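Local coordinates for protein 16 kDa beta-galactoside-binding lectin (Gallus gallus, PDB 1QMJ) that binds beta-galactosides such as lactose as a homodimeric galectin and may help regulate differentiation, at residues S30-K35 against Y117-G122; V16-K21 against G122-K127; L40-N45 against A93-K98; D75-Q80 against P100-E105. All coordinates share one frame; numbering follows the deposited sequence.

Contact 1: residues S30-K35 against Y117-G122; sequences SVNVGK and YLAVEG
In the contact of Asn32 with Glu121, chi1 sets CG of Asn32 anti to its carbonyl carbon (-40°) and CG of Glu121 between its backbone N and carbonyl carbon (59°); beyond them ND2 and OE1 come together. They illustrate how side chains elaborate an antiparallel beta pairing, here two strands of the galectin beta-sandwich whose axes come within 4.7 Å. Hydrogen-bonded pairs, Ser30 with Glu121, Asn32 with Ala119 and Gly34 with Tyr117, alternate with the non-hydrogen-bonded pairs Val31-Val120 and Val33-Leu118. The shortest backbone link joins Ala119 N to Asn32 O at 2.7 Å.

The two faces differ in character. Val31, Val33, Leu118 and Val120 point into the sandwich, where Ile88 of strand 83-90 meets both Val31 and Val33. Val33 and Leu118 run alongside each other in the same direction, and CG1 of Val33 is pressed to 3.4 Å from CD1 of Leu118, closer than usual for carbons. Ser30, Asn32, Tyr117, Ala119 and Glu121 occupy the other face, where Asn32 lies near Trp67 of the predicted galactoside site. There the Asn32 amide and Glu121 carboxylate planes stand almost perpendicular, and ND2 of Asn32 makes only a weak bond to OE1 of Glu121 at 3.4 Å. Water extends this polar row: one molecule joins Ser30 OG to Glu121 OE2, donating to the carboxylate. A second accepts from Asn32 ND2 at 3.2 Å and is hydrogen-bonded to Tyr117 OH at 3.0 Å.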
# COMPACT_ATOMS: atom_id res chain seq x y z
N SER A 30 2.70 -2.08 -15.32
CA SER A 30 3.96 -2.52 -14.72
C SER A 30 3.86 -2.56 -13.20
O SER A 30 3.07 -1.81 -12.60
CB SER A 30 5.08 -1.55 -15.12
OG SER A 30 5.25 -1.55 -16.53
N VAL A 31 4.68 -3.43 -12.65
CA VAL A 31 4.78 -3.66 -11.20
C VAL A 31 6.26 -3.72 -10.82
O VAL A 31 6.94 -4.73 -11.04
CB VAL A 31 4.11 -4.97 -10.83
CG1 VAL A 31 4.31 -5.35 -9.36
CG2 VAL A 31 2.59 -4.95 -11.04
N ASN A 32 6.73 -2.61 -10.26
CA ASN A 32 8.13 -2.46 -9.86
C ASN A 32 8.34 -2.60 -8.34
O ASN A 32 7.57 -2.05 -7.54
CB ASN A 32 8.64 -1.07 -10.25
CG ASN A 32 8.15 -0.62 -11.62
OD1 ASN A 32 8.29 -1.35 -12.60
ND2 ASN A 32 7.57 0.56 -11.76
N VAL A 33 9.40 -3.35 -8.05
CA VAL A 33 9.88 -3.63 -6.67
C VAL A 33 11.40 -3.43 -6.64
O VAL A 33 12.11 -3.76 -7.61
CB VAL A 33 9.57 -5.08 -6.25
CG1 VAL A 33 8.07 -5.36 -6.10
CG2 VAL A 33 10.08 -6.13 -7.24
N GLY A 34 11.89 -2.90 -5.54
CA GLY A 34 13.34 -2.65 -5.37
C GLY A 34 13.61 -1.82 -4.11
O GLY A 34 12.95 -1.99 -3.08
N LYS A 35 14.60 -0.95 -4.25
CA LYS A 35 15.04 -0.05 -3.17
C LYS A 35 14.33 1.30 -3.30
O LYS A 35 13.83 1.86 -2.31
CB LYS A 35 16.55 0.17 -3.25
CG LYS A 35 17.35 -1.00 -2.68
CD LYS A 35 16.87 -1.43 -1.28
CE LYS A 35 17.56 -2.69 -0.77
NZ LYS A 35 16.98 -3.20 0.48
N TYR A 117 10.58 -0.90 -1.67
CA TYR A 117 9.82 -0.07 -2.59
C TYR A 117 8.96 -0.93 -3.51
O TYR A 117 9.42 -1.97 -4.00
CB TYR A 117 10.81 0.76 -3.42
CG TYR A 117 10.21 1.61 -4.52
CD1 TYR A 117 10.03 1.08 -5.81
CD2 TYR A 117 9.87 2.94 -4.30
CE1 TYR A 117 9.51 1.87 -6.84
CE2 TYR A 117 9.36 3.73 -5.32
CZ TYR A 117 9.18 3.19 -6.58
OH TYR A 117 8.67 3.98 -7.59
N LEU A 118 7.73 -0.49 -3.74
CA LEU A 118 6.78 -1.18 -4.61
C LEU A 118 5.98 -0.09 -5.30
O LEU A 118 5.56 0.87 -4.65
CB LEU A 118 5.83 -2.07 -3.79
CG LEU A 118 4.64 -2.79 -4.46
CD1 LEU A 118 5.11 -3.78 -5.50
CD2 LEU A 118 3.81 -3.51 -3.43
N ALA A 119 5.81 -0.19 -6.61
CA ALA A 119 5.03 0.79 -7.34
C ALA A 119 4.26 0.11 -8.46
O ALA A 119 4.78 -0.80 -9.11
CB ALA A 119 5.92 1.87 -7.91
N VAL A 120 3.00 0.49 -8.64
CA VAL A 120 2.17 -0.07 -9.69
C VAL A 120 1.85 1.08 -10.63
O VAL A 120 1.42 2.14 -10.19
CB VAL A 120 0.84 -0.65 -9.14
CG1 VAL A 120 -0.02 -1.18 -10.28
CG2 VAL A 120 1.12 -1.76 -8.13
N GLU A 121 2.11 0.89 -11.92
CA GLU A 121 1.85 1.92 -12.92
C GLU A 121 1.16 1.38 -14.17
O GLU A 121 1.05 0.16 -14.36
CB GLU A 121 3.14 2.67 -13.28
CG GLU A 121 4.24 1.79 -13.86
CD GLU A 121 5.53 2.55 -14.14
OE1 GLU A 121 6.04 3.21 -13.21
OE2 GLU A 121 6.03 2.47 -15.28
N GLY A 122 0.69 2.29 -15.01
CA GLY A 122 0.02 1.89 -16.23
C GLY A 122 -1.47 1.68 -16.06
O GLY A 122 -2.11 2.19 -15.13
O HOH W 1 4.11 0.89 -17.40
O HOH W 2 7.47 3.40 -10.30

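Contact 2: residues V16-K21 against G122-K127; sequences VKVKGK and GDFKVK
Lys19 and Lys127 supply the straightest backbone hydrogen bond of this edge pairing: Lys127 N donates to Lys19 O over 2.8 Å at 172°. Lys125 N likewise donates to Lys21 O at 2.8 Å, and a return bond from Lys21 N to Lys125 O is probable, although the position of that oxygen is less certain. Segments 16-21 and 124-127 run antiparallel but strongly splayed, 124° between their directions, and belong to the five-stranded sheet of the galectin sandwich.

Contacts of the Phe124 ring form a second group. Its chi1 (-168°) sets CG anti to the backbone N, and the ring beyond it lies against Gly20, which has no side chain to stand in the way, with CZ 3.4 Å from its CA. Lys21 N lies over one ring face, offset toward the rim, and CE2 touches Val18 CG1 at 3.9 Å. Phe29 also stacks with this ring.

The aliphatic parts of the lysines provide a third kind of contact: CE of Lys125 approaches CB of Lys21 at 4.1 Å, whereas Lys21 NZ is bound by Gly81 O. Such a concentration of lysines probably makes this edge positively charged, yet the backbone of Lys127 is hydrogen-bonded to the second subunit, so the pairing continues across the dimer.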
# COMPACT_ATOMS: atom_id res chain seq x y z
N VAL A 16 4.29 -10.94 -1.44
CA VAL A 16 3.60 -9.67 -1.71
C VAL A 16 2.58 -9.90 -2.80
O VAL A 16 2.92 -10.26 -3.93
CB VAL A 16 4.60 -8.60 -2.17
CG1 VAL A 16 3.91 -7.30 -2.62
CG2 VAL A 16 5.59 -8.19 -1.09
N LYS A 17 1.33 -9.71 -2.45
CA LYS A 17 0.23 -9.92 -3.39
C LYS A 17 -0.45 -8.62 -3.78
O LYS A 17 -0.89 -7.85 -2.91
CB LYS A 17 -0.83 -10.82 -2.78
CG LYS A 17 -0.33 -12.21 -2.42
CD LYS A 17 -1.45 -13.12 -1.92
CE LYS A 17 -1.05 -14.59 -1.87
NZ LYS A 17 -2.21 -15.49 -1.91
N VAL A 18 -0.50 -8.41 -5.07
CA VAL A 18 -1.14 -7.24 -5.65
C VAL A 18 -2.36 -7.69 -6.44
O VAL A 18 -2.24 -8.41 -7.44
CB VAL A 18 -0.19 -6.49 -6.59
CG1 VAL A 18 -0.86 -5.30 -7.28
CG2 VAL A 18 1.04 -5.93 -5.89
N LYS A 19 -3.51 -7.26 -5.97
CA LYS A 19 -4.79 -7.58 -6.61
C LYS A 19 -5.31 -6.33 -7.29
O LYS A 19 -5.20 -5.22 -6.76
CB LYS A 19 -5.81 -8.05 -5.57
CG LYS A 19 -5.28 -9.14 -4.64
CD LYS A 19 -6.33 -9.62 -3.64
CE LYS A 19 -7.41 -10.49 -4.28
NZ LYS A 19 -8.34 -9.73 -5.13
N GLY A 20 -5.88 -6.52 -8.46
CA GLY A 20 -6.43 -5.40 -9.23
C GLY A 20 -7.13 -5.90 -10.48
O GLY A 20 -7.37 -7.10 -10.65
N LYS A 21 -7.44 -4.94 -11.31
CA LYS A 21 -8.13 -5.19 -12.57
C LYS A 21 -7.44 -4.45 -13.71
O LYS A 21 -7.14 -3.25 -13.61
CB LYS A 21 -9.58 -4.69 -12.48
CG LYS A 21 -10.37 -4.89 -13.78
CD LYS A 21 -11.22 -3.67 -14.15
CE LYS A 21 -11.92 -3.83 -15.50
NZ LYS A 21 -12.85 -4.97 -15.54
N GLY A 122 0.69 2.29 -15.01
CA GLY A 122 0.02 1.89 -16.23
C GLY A 122 -1.47 1.68 -16.06
O GLY A 122 -2.11 2.19 -15.13
N ASP A 123 -2.03 0.90 -16.98
CA ASP A 123 -3.46 0.62 -17.00
C ASP A 123 -3.87 -0.55 -16.12
O ASP A 123 -4.35 -1.57 -16.61
CB ASP A 123 -3.91 0.40 -18.44
CG ASP A 123 -3.52 1.56 -19.34
OD1 ASP A 123 -3.87 2.71 -19.01
OD2 ASP A 123 -2.84 1.32 -20.36
N PHE A 124 -3.67 -0.38 -14.82
CA PHE A 124 -4.03 -1.39 -13.83
C PHE A 124 -4.72 -0.66 -12.69
O PHE A 124 -4.32 0.45 -12.31
CB PHE A 124 -2.78 -2.11 -13.31
CG PHE A 124 -3.06 -3.35 -12.51
CD1 PHE A 124 -3.56 -4.50 -13.12
CD2 PHE A 124 -2.80 -3.39 -11.15
CE1 PHE A 124 -3.78 -5.66 -12.40
CE2 PHE A 124 -3.02 -4.56 -10.41
CZ PHE A 124 -3.51 -5.70 -11.04
N LYS A 125 -5.80 -1.24 -12.20
CA LYS A 125 -6.54 -0.65 -11.09
C LYS A 125 -6.32 -1.53 -9.86
O LYS A 125 -6.79 -2.66 -9.79
CB LYS A 125 -8.03 -0.56 -11.43
CG LYS A 125 -8.84 0.21 -10.41
CD LYS A 125 -10.33 -0.06 -10.57
CE LYS A 125 -10.68 -1.51 -10.22
NZ LYS A 125 -10.38 -1.86 -8.79
N VAL A 126 -5.53 -1.02 -8.91
CA VAL A 126 -5.23 -1.74 -7.68
C VAL A 126 -6.47 -1.79 -6.79
O VAL A 126 -7.19 -0.80 -6.63
CB VAL A 126 -4.07 -1.06 -6.91
CG1 VAL A 126 -3.68 -1.89 -5.69
CG2 VAL A 126 -2.87 -0.87 -7.82
N LYS A 127 -6.71 -2.96 -6.23
CA LYS A 127 -7.85 -3.16 -5.36
C LYS A 127 -7.37 -3.55 -3.96
O LYS A 127 -8.05 -3.28 -2.98
CB LYS A 127 -8.75 -4.27 -5.93
CG LYS A 127 -10.20 -3.87 -6.11
CD LYS A 127 -10.91 -3.69 -4.78
CE LYS A 127 -12.39 -3.37 -4.99
NZ LYS A 127 -12.58 -2.13 -5.80

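Contact 3: residues L40-N45 against A93-K98; sequences LMLHFN and AEVKVK
Leu42 wedges its CD2 towards Val95 and Val97, a worked example of how the two sheets of a beta-sandwich interlock by side chains alone. Strands 42-45 and 94-98 belong to opposite sheets of the galectin fold, their axes 9.7 Å apart and crossing at -26°. Packing is tight around Leu42: its CD2 comes to 3.5 Å from CG2 of Val97, under the usual carbon separation, and to 3.8 Å from CG1 of Val95. Beside it, Met41 and Leu42 together lie opposite Val33 in a classic beta bulge; chi1 (175°) sets CG of Met41 anti to the backbone N, and beyond it SD lies 3.4 Å from CG2 of Val95.

At the other end, CG1 of Val97 stands over the centre of the Phe44 ring in a CH-pi contact, 4.0 Å from the centroid and 13° off the normal. The reverse side of strand 94-98 is looser and partly open to solvent: Glu94 and Lys96 start away from Leu42 and its neighbours, and Lys96 makes a long, weak ion pair with Glu103. All five interlocking residues are buried and meet through apolar atoms, so cohesion here rests on dispersion and the exclusion of water, with charge kept to the outer surface.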
# COMPACT_ATOMS: atom_id res chain seq x y z
N LEU A 40 15.61 -0.88 -9.15
CA LEU A 40 14.55 -1.88 -9.14
C LEU A 40 15.11 -3.28 -9.31
O LEU A 40 15.95 -3.54 -10.19
CB LEU A 40 13.58 -1.64 -10.28
CG LEU A 40 12.97 -0.25 -10.27
CD1 LEU A 40 12.05 0.00 -11.47
CD2 LEU A 40 12.12 0.02 -9.02
N MET A 41 14.62 -4.15 -8.45
CA MET A 41 15.00 -5.54 -8.48
C MET A 41 14.27 -6.20 -9.64
O MET A 41 14.77 -7.14 -10.27
CB MET A 41 14.60 -6.21 -7.16
CG MET A 41 14.87 -7.72 -7.15
SD MET A 41 14.09 -8.54 -5.78
CE MET A 41 14.62 -7.80 -4.25
N LEU A 42 13.08 -5.68 -9.93
CA LEU A 42 12.27 -6.23 -11.02
C LEU A 42 11.21 -5.24 -11.53
O LEU A 42 10.48 -4.62 -10.74
CB LEU A 42 11.55 -7.47 -10.55
CG LEU A 42 10.46 -7.91 -11.52
CD1 LEU A 42 11.02 -8.39 -12.86
CD2 LEU A 42 9.62 -9.06 -10.97
N HIS A 43 11.19 -5.17 -12.84
CA HIS A 43 10.26 -4.34 -13.60
C HIS A 43 9.38 -5.24 -14.47
O HIS A 43 9.66 -5.47 -15.65
CB HIS A 43 11.03 -3.36 -14.51
CG HIS A 43 10.10 -2.50 -15.38
ND1 HIS A 43 10.16 -2.55 -16.78
CD2 HIS A 43 9.13 -1.60 -15.07
CE1 HIS A 43 9.25 -1.71 -17.25
NE2 HIS A 43 8.63 -1.14 -16.25
N PHE A 44 8.33 -5.74 -13.83
CA PHE A 44 7.33 -6.63 -14.47
C PHE A 44 6.41 -5.76 -15.31
O PHE A 44 5.59 -5.00 -14.77
CB PHE A 44 6.54 -7.36 -13.39
CG PHE A 44 5.67 -8.47 -13.96
CD1 PHE A 44 6.25 -9.64 -14.44
CD2 PHE A 44 4.28 -8.30 -14.00
CE1 PHE A 44 5.45 -10.66 -14.96
CE2 PHE A 44 3.47 -9.32 -14.52
CZ PHE A 44 4.06 -10.49 -15.00
N ASN A 45 6.54 -5.90 -16.61
CA ASN A 45 5.78 -5.05 -17.52
C ASN A 45 5.00 -5.80 -18.62
O ASN A 45 5.42 -5.85 -19.78
CB ASN A 45 6.75 -4.11 -18.22
CG ASN A 45 6.07 -3.11 -19.12
OD1 ASN A 45 6.70 -2.59 -20.03
ND2 ASN A 45 4.81 -2.80 -18.91
N ALA A 93 18.94 -15.65 -5.26
CA ALA A 93 19.16 -16.05 -6.67
C ALA A 93 18.15 -15.45 -7.67
O ALA A 93 18.50 -15.03 -8.78
CB ALA A 93 19.09 -17.57 -6.81
N GLU A 94 16.87 -15.40 -7.31
CA GLU A 94 15.87 -14.86 -8.26
C GLU A 94 14.59 -14.35 -7.60
O GLU A 94 14.38 -14.51 -6.38
CB GLU A 94 15.45 -15.96 -9.24
CG GLU A 94 14.79 -17.17 -8.56
CD GLU A 94 14.18 -18.16 -9.56
OE1 GLU A 94 14.69 -18.27 -10.74
OE2 GLU A 94 13.17 -18.89 -9.22
N VAL A 95 13.81 -13.76 -8.48
CA VAL A 95 12.50 -13.19 -8.18
C VAL A 95 11.46 -14.00 -8.94
O VAL A 95 11.63 -14.30 -10.12
CB VAL A 95 12.41 -11.73 -8.65
CG1 VAL A 95 11.19 -11.00 -8.10
CG2 VAL A 95 13.62 -10.89 -8.23
N LYS A 96 10.42 -14.33 -8.24
CA LYS A 96 9.32 -15.11 -8.81
C LYS A 96 8.05 -14.29 -8.80
O LYS A 96 7.75 -13.59 -7.83
CB LYS A 96 9.07 -16.37 -8.00
CG LYS A 96 10.15 -17.44 -8.16
CD LYS A 96 9.75 -18.76 -7.49
CE LYS A 96 10.75 -19.89 -7.71
NZ LYS A 96 10.25 -21.19 -7.25
N VAL A 97 7.33 -14.40 -9.88
CA VAL A 97 6.05 -13.72 -10.05
C VAL A 97 5.04 -14.76 -10.47
O VAL A 97 5.16 -15.38 -11.53
CB VAL A 97 6.16 -12.64 -11.13
CG1 VAL A 97 4.86 -11.84 -11.30
CG2 VAL A 97 7.24 -11.60 -10.83
N LYS A 98 4.04 -14.97 -9.64
CA LYS A 98 3.02 -15.97 -9.95
C LYS A 98 1.64 -15.38 -10.10
O LYS A 98 1.19 -14.59 -9.26
CB LYS A 98 2.90 -17.05 -8.87
CG LYS A 98 3.89 -16.92 -7.72
CD LYS A 98 4.65 -18.22 -7.45
CE LYS A 98 3.81 -19.29 -6.75
NZ LYS A 98 4.62 -20.33 -6.09

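Contact 4: residues D75-Q80 against P100-E105; sequences DFPFQQ and PEVEFE
The backbones of Asp75-Phe78 and Glu101-Phe104 run about 120° apart and come nearest at Pro77 and Glu101, whose CA atoms are 6.5 Å from each other. Pro77 is the hub of the side-chain contact. Its CG presses on CG2 of Val102 at 3.4 Å, a tight carbon pair in which the two side chains cross at about a right angle. Its CD meets the edge of Phe104 tip to tip, 3.6 Å from CZ. In Phe104, chi1 (-66°) sets CG anti to the carbonyl carbon, and the ring extends from there to Pro77.

Within the galectin sandwich, this is where the loop leading from strand 71-73 to strand 83-90 folds over the start of strand 103-107, an outermost strand of the five-stranded sheet within the chain. Lys73, of the predicted galactoside site, binds Glu105 O close by. Carbonyl oxygen Asp75 O lies at the Phe104 ring edge, 3.5 Å from CE1, where it probably feels the slightly positive rim. Deeper in, CE2 of Phe78 approaches CE2 of Phe104 at 4.3 Å, and Phe44 meets both rings. Towards the surface, the bent side chain of Glu101 lays its carboxylate beside Pro77 CB, while Glu101 OE2 and Pro77 O face each other as two acceptors 3.0 Å apart.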
# COMPACT_ATOMS: atom_id res chain seq x y z
N ASP A 75 5.19 -16.63 -22.48
CA ASP A 75 3.80 -16.71 -21.99
C ASP A 75 3.24 -15.33 -21.64
O ASP A 75 3.95 -14.46 -21.11
CB ASP A 75 3.74 -17.57 -20.73
CG ASP A 75 4.15 -19.02 -21.00
OD1 ASP A 75 3.35 -19.82 -21.61
OD2 ASP A 75 5.31 -19.43 -20.61
N PHE A 76 1.96 -15.18 -21.96
CA PHE A 76 1.20 -13.94 -21.71
C PHE A 76 -0.21 -14.31 -21.23
O PHE A 76 -1.19 -14.17 -21.98
CB PHE A 76 1.12 -13.11 -22.99
CG PHE A 76 0.66 -11.67 -22.73
CD1 PHE A 76 1.53 -10.75 -22.14
CD2 PHE A 76 -0.64 -11.28 -23.09
CE1 PHE A 76 1.11 -9.44 -21.90
CE2 PHE A 76 -1.06 -9.97 -22.85
CZ PHE A 76 -0.19 -9.05 -22.26
N PRO A 77 -0.33 -14.82 -19.99
CA PRO A 77 -1.62 -15.19 -19.39
C PRO A 77 -2.53 -14.01 -19.07
O PRO A 77 -3.37 -14.12 -18.13
CB PRO A 77 -1.26 -15.81 -18.07
CG PRO A 77 0.25 -15.71 -17.91
CD PRO A 77 0.83 -15.04 -19.12
N PHE A 78 -2.43 -12.91 -19.79
CA PHE A 78 -3.28 -11.73 -19.45
C PHE A 78 -4.18 -11.29 -20.62
O PHE A 78 -3.84 -11.46 -21.79
CB PHE A 78 -2.41 -10.52 -19.08
CG PHE A 78 -1.40 -10.81 -17.96
CD1 PHE A 78 -1.83 -10.86 -16.62
CD2 PHE A 78 -0.05 -11.03 -18.27
CE1 PHE A 78 -0.90 -11.13 -15.60
CE2 PHE A 78 0.87 -11.29 -17.24
CZ PHE A 78 0.45 -11.34 -15.91
N GLN A 79 -5.31 -10.72 -20.21
CA GLN A 79 -6.34 -10.19 -21.12
C GLN A 79 -6.92 -8.92 -20.49
O GLN A 79 -7.04 -8.81 -19.26
CB GLN A 79 -7.45 -11.22 -21.33
CG GLN A 79 -6.97 -12.47 -22.07
CD GLN A 79 -8.07 -13.52 -22.26
OE1 GLN A 79 -8.94 -13.67 -21.39
NE2 GLN A 79 -8.10 -14.27 -23.35
N GLN A 80 -7.26 -7.98 -21.34
CA GLN A 80 -7.83 -6.69 -20.91
C GLN A 80 -9.20 -6.91 -20.25
O GLN A 80 -10.03 -7.70 -20.74
CB GLN A 80 -8.02 -5.75 -22.11
CG GLN A 80 -6.70 -5.37 -22.78
CD GLN A 80 -6.91 -4.76 -24.17
OE1 GLN A 80 -6.22 -3.80 -24.53
NE2 GLN A 80 -7.83 -5.25 -24.98
N PRO A 100 -2.25 -16.92 -11.54
CA PRO A 100 -2.88 -18.25 -11.54
C PRO A 100 -2.43 -19.29 -12.59
O PRO A 100 -2.37 -20.49 -12.28
CB PRO A 100 -4.37 -17.93 -11.64
CG PRO A 100 -4.39 -16.60 -12.37
CD PRO A 100 -3.27 -15.86 -11.70
N GLU A 101 -2.06 -18.85 -13.78
CA GLU A 101 -1.66 -19.78 -14.84
C GLU A 101 -0.16 -20.04 -14.99
O GLU A 101 0.25 -21.18 -15.23
CB GLU A 101 -2.19 -19.30 -16.20
CG GLU A 101 -3.62 -18.78 -16.18
CD GLU A 101 -3.71 -17.26 -16.08
OE1 GLU A 101 -3.07 -16.66 -15.19
OE2 GLU A 101 -4.44 -16.66 -16.90
N VAL A 102 0.64 -18.99 -14.87
CA VAL A 102 2.08 -19.11 -15.06
C VAL A 102 2.91 -18.49 -13.94
O VAL A 102 2.47 -17.57 -13.25
CB VAL A 102 2.50 -18.40 -16.38
CG1 VAL A 102 3.93 -18.73 -16.73
CG2 VAL A 102 1.57 -18.77 -17.51
N GLU A 103 4.11 -19.02 -13.77
CA GLU A 103 5.05 -18.49 -12.81
C GLU A 103 6.21 -17.96 -13.64
O GLU A 103 6.74 -18.67 -14.51
CB GLU A 103 5.56 -19.57 -11.86
CG GLU A 103 6.71 -19.10 -10.99
CD GLU A 103 7.24 -20.18 -10.07
OE1 GLU A 103 8.04 -21.03 -10.53
OE2 GLU A 103 6.85 -20.18 -8.88
N PHE A 104 6.54 -16.69 -13.45
CA PHE A 104 7.62 -16.05 -14.16
C PHE A 104 8.79 -15.98 -13.20
O PHE A 104 8.61 -15.82 -12.00
CB PHE A 104 7.21 -14.64 -14.59
CG PHE A 104 6.10 -14.63 -15.62
CD1 PHE A 104 6.37 -14.95 -16.96
CD2 PHE A 104 4.80 -14.28 -15.26
CE1 PHE A 104 5.35 -14.92 -17.91
CE2 PHE A 104 3.77 -14.25 -16.21
CZ PHE A 104 4.05 -14.57 -17.54
N GLU A 105 10.00 -16.15 -13.73
CA GLU A 105 11.19 -16.10 -12.91
C GLU A 105 12.14 -15.10 -13.54
O GLU A 105 12.15 -14.93 -14.75
CB GLU A 105 11.83 -17.48 -12.83
CG GLU A 105 10.93 -18.51 -12.16
CD GLU A 105 11.45 -19.93 -12.28
OE1 GLU A 105 12.47 -20.23 -11.63
OE2 GLU A 105 10.84 -20.73 -13.01

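How the contacts relate
The four contacts sample both sheets of one galectin sandwich. Contact 1 pairs strands of one sheet and contact 2 pairs an edge of the other; their centres lie 11 Å apart, and Val120 packs across the interior against Val18 and Val126. Contact 3 joins the sheets, its strand 39-47 neighbouring strand 29-33 of contact 1. Contact 4, centred 13 Å from contact 3, continues from it through the adjacent strands 94-98 and 103-107. Along the chain, contact 2 encloses contact 1, which encloses contacts 3 and 4, whose segments alternate. Chain ends and middle are thereby knitted together, with the predicted sugar site near contacts 1, 3 and 4 and the subunit interface at contact 2.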